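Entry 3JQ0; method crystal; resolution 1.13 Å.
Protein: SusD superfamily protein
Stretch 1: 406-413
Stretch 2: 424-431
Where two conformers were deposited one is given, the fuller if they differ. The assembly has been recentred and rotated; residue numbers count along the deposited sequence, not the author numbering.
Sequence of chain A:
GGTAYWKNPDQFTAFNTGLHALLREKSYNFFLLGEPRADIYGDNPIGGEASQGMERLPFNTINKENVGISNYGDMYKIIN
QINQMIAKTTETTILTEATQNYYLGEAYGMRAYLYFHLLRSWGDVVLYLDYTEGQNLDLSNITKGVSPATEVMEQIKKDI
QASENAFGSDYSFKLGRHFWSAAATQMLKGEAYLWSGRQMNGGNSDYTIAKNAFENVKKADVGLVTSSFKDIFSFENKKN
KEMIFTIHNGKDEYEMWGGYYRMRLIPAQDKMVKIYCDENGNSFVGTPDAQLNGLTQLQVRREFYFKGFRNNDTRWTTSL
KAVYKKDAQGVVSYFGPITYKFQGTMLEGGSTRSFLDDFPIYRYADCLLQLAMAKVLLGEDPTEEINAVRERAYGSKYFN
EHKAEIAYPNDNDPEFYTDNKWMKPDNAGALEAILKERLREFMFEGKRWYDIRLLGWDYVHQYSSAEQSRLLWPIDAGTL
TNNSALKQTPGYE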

# COMPACT_ATOMS: atom_id res chain seq x y z
N ILE A 406 3.36 -6.72 -25.53
CA ILE A 406 3.10 -6.36 -24.15
C ILE A 406 3.12 -7.52 -23.17
O ILE A 406 3.14 -7.27 -21.95
N ALA A 407 3.15 -8.79 -23.61
CA ALA A 407 3.35 -9.88 -22.67
C ALA A 407 4.81 -9.88 -22.24
O ALA A 407 5.70 -9.48 -22.98
N TYR A 408 5.07 -10.31 -21.01
CA TYR A 408 6.44 -10.51 -20.56
C TYR A 408 7.05 -11.66 -21.36
O TYR A 408 6.40 -12.69 -21.48
N PRO A 409 8.30 -11.52 -21.86
CA PRO A 409 9.29 -10.48 -21.60
C PRO A 409 9.48 -9.52 -22.80
O PRO A 409 10.59 -9.09 -23.10
N ASN A 410 8.36 -9.14 -23.45
CA ASN A 410 8.40 -8.43 -24.70
C ASN A 410 8.02 -6.96 -24.64
O ASN A 410 8.03 -6.28 -25.66
N ASP A 411 7.75 -6.46 -23.44
CA ASP A 411 7.34 -5.07 -23.25
C ASP A 411 8.58 -4.18 -23.21
O ASP A 411 9.10 -3.86 -22.12
N ASN A 412 9.07 -3.87 -24.41
CA ASN A 412 10.40 -3.31 -24.63
C ASN A 412 10.43 -2.03 -25.48
O ASN A 412 11.50 -1.50 -25.76
N ASP A 413 9.27 -1.57 -25.95
CA ASP A 413 9.19 -0.55 -27.00
C ASP A 413 10.18 0.59 -26.77
O ASP A 413 10.11 1.34 -25.79
N LYS A 424 11.89 0.50 -16.79
CA LYS A 424 12.79 -0.04 -17.83
C LYS A 424 12.01 -0.98 -18.75
O LYS A 424 11.00 -1.58 -18.31
N PRO A 425 12.52 -1.20 -19.97
CA PRO A 425 12.01 -2.29 -20.75
C PRO A 425 12.15 -3.63 -20.02
O PRO A 425 13.05 -3.79 -19.17
N ASP A 426 11.30 -4.58 -20.38
CA ASP A 426 11.43 -5.91 -19.81
C ASP A 426 12.83 -6.49 -19.95
O ASP A 426 13.29 -7.22 -19.06
N ASN A 427 13.50 -6.20 -21.06
CA ASN A 427 14.84 -6.73 -21.33
C ASN A 427 15.91 -6.22 -20.39
O ASN A 427 17.03 -6.72 -20.42
N ALA A 428 15.58 -5.29 -19.48
CA ALA A 428 16.47 -4.87 -18.40
C ALA A 428 16.52 -5.86 -17.27
O ALA A 428 17.27 -5.67 -16.30
N GLY A 429 15.69 -6.87 -17.33
CA GLY A 429 15.76 -7.97 -16.37
C GLY A 429 14.49 -8.17 -15.58
O GLY A 429 13.59 -7.28 -15.52
N ALA A 430 14.33 -9.34 -14.99
CA ALA A 430 13.09 -9.71 -14.31
C ALA A 430 12.78 -8.87 -13.07
O ALA A 430 11.63 -8.54 -12.86
N LEU A 431 13.80 -8.51 -12.29
CA LEU A 431 13.56 -7.64 -11.15
C LEU A 431 13.00 -6.28 -11.55
O LEU A 431 12.00 -5.83 -10.98

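This is a small, mainly polar contact in which the loop 407-413 packs against the start of a 3-10 segment, 426-428, and is held there by backbone amides paired with a carbonyl and two side-chain oxygens; the two stretches together bury 369 Å². D426 dominates the contact and is the residue most covered by the other stretch. Its CA-to-CB bond points toward the loop, and with chi1 at -71° (m) and chi2 near zero its carboxylate reaches the backbone of 407-411. There OD2 of D426 accepts a hydrogen bond from N of D411 (2.9 Å, 153°). N of N410 is also near OD2 of D426, at 3.3 Å, but the angle is poor; that amide instead bonds to O of A407 at 2.7 Å, closing a tight turn around the cis peptide bond before P409. The pairing between D411 and D426 is reciprocal: N of D426 donates to O of D411 in a nearly straight hydrogen bond (2.9 Å, 173°). The same carbonyl receives a CA-H...O contact from P425, with CA of P425 3.6 Å from O of D411. The CA-to-CB bond of D411, chi1 -179° (t), points sideways; its CB packs 3.3 Å from OD2 of D426. The two carboxylates are like charges, with OD2 of D411 and OD1 of D426 4.5 Å apart, and both are satisfied by hydrogen bonds elsewhere in the structure.

N412 makes the second polar anchor. Its CA-to-CB bond points sideways, but chi1 of -64° (m) brings the amide end nearer, and OD1 of N412 accepts a hydrogen bond from N of N427 (2.8 Å, 149°). P425, whose CA-to-CB bond points toward the loop, brings its CB 3.5 Å from the same OD1 of N412. The other end of this amide steadies its own loop, ND2 of N412 donating to O of P409 at 3.1 Å. The CA-to-CB bond of N427, chi1 65° (p), points sideways; one water bridges the stretches here, donating to O of N412 (2.7 Å) and accepting from ND2 of N427 (3.2 Å).

The apolar part is slight. Y408, chi1 180° (t), starts sideways and extends its ring past D426 to A430, where CZ of Y408 lies 4.5 Å from CB of A430; OH of Y408 is nearer to that CB of A430, at 3.4 Å. CD1 of Y408 also lies 3.7 Å from OD2 of D426, so the ring flanks the buried carboxylate. I406, A407, N410, D413 and L431 point their CB atoms away.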

# COMPACT_ATOMS: atom_id res chain seq x y z
CB ILE A 406 1.85 -5.44 -23.99
CG1 ILE A 406 0.61 -5.95 -24.66
CG2 ILE A 406 2.21 -4.01 -24.44
CD1 ILE A 406 0.07 -7.20 -24.17
CB ALA A 407 3.00 -11.25 -23.27
CB TYR A 408 6.44 -10.85 -19.06
CG TYR A 408 7.81 -11.09 -18.47
CD1 TYR A 408 8.63 -10.02 -18.15
CD2 TYR A 408 8.30 -12.37 -18.27
CE1 TYR A 408 9.91 -10.23 -17.65
CE2 TYR A 408 9.58 -12.58 -17.79
CZ TYR A 408 10.39 -11.51 -17.49
OH TYR A 408 11.65 -11.69 -17.02
CB PRO A 409 10.57 -11.29 -21.39
CG PRO A 409 10.45 -12.34 -22.47
CD PRO A 409 8.96 -12.70 -22.48
CB ASN A 410 7.45 -9.13 -25.71
CG ASN A 410 7.75 -10.58 -25.85
OD1 ASN A 410 8.92 -10.99 -25.87
ND2 ASN A 410 6.71 -11.40 -25.91
CB ASP A 411 6.42 -4.93 -22.05
CG ASP A 411 5.93 -3.52 -21.79
OD1 ASP A 411 6.27 -2.59 -22.54
OD2 ASP A 411 5.21 -3.38 -20.76
CB ASN A 412 11.31 -4.37 -25.26
CG ASN A 412 11.54 -5.53 -24.33
OD1 ASN A 412 11.78 -5.32 -23.15
ND2 ASN A 412 11.51 -6.74 -24.86
CB ASP A 413 7.80 0.06 -27.05
CG ASP A 413 7.69 1.08 -28.14
OD1 ASP A 413 7.78 0.66 -29.31
OD2 ASP A 413 7.59 2.27 -27.86
CB LYS A 424 13.93 -0.86 -17.17
CG LYS A 424 14.75 -0.14 -16.09
CD LYS A 424 15.64 0.99 -16.65
CE LYS A 424 16.45 1.80 -15.59
NZ LYS A 424 15.54 2.69 -14.72
CB PRO A 425 12.90 -2.25 -21.99
CG PRO A 425 14.15 -1.66 -21.51
CD PRO A 425 13.73 -0.61 -20.58
CB ASP A 426 10.43 -6.88 -20.45
CG ASP A 426 8.97 -6.67 -20.09
OD1 ASP A 426 8.66 -5.79 -19.25
OD2 ASP A 426 8.15 -7.40 -20.68
CB ASN A 427 15.21 -6.53 -22.83
CG ASN A 427 15.34 -5.10 -23.21
OD1 ASN A 427 15.74 -4.27 -22.42
ND2 ASN A 427 15.03 -4.80 -24.49
CB ALA A 428 16.10 -3.50 -17.90
CB ALA A 430 13.16 -11.18 -13.97
CB LEU A 431 14.81 -7.43 -10.28
CG LEU A 431 15.28 -8.64 -9.50
CD1 LEU A 431 16.55 -8.27 -8.76
CD2 LEU A 431 14.21 -9.21 -8.52
O HOH W 1 14.20 -1.99 -25.70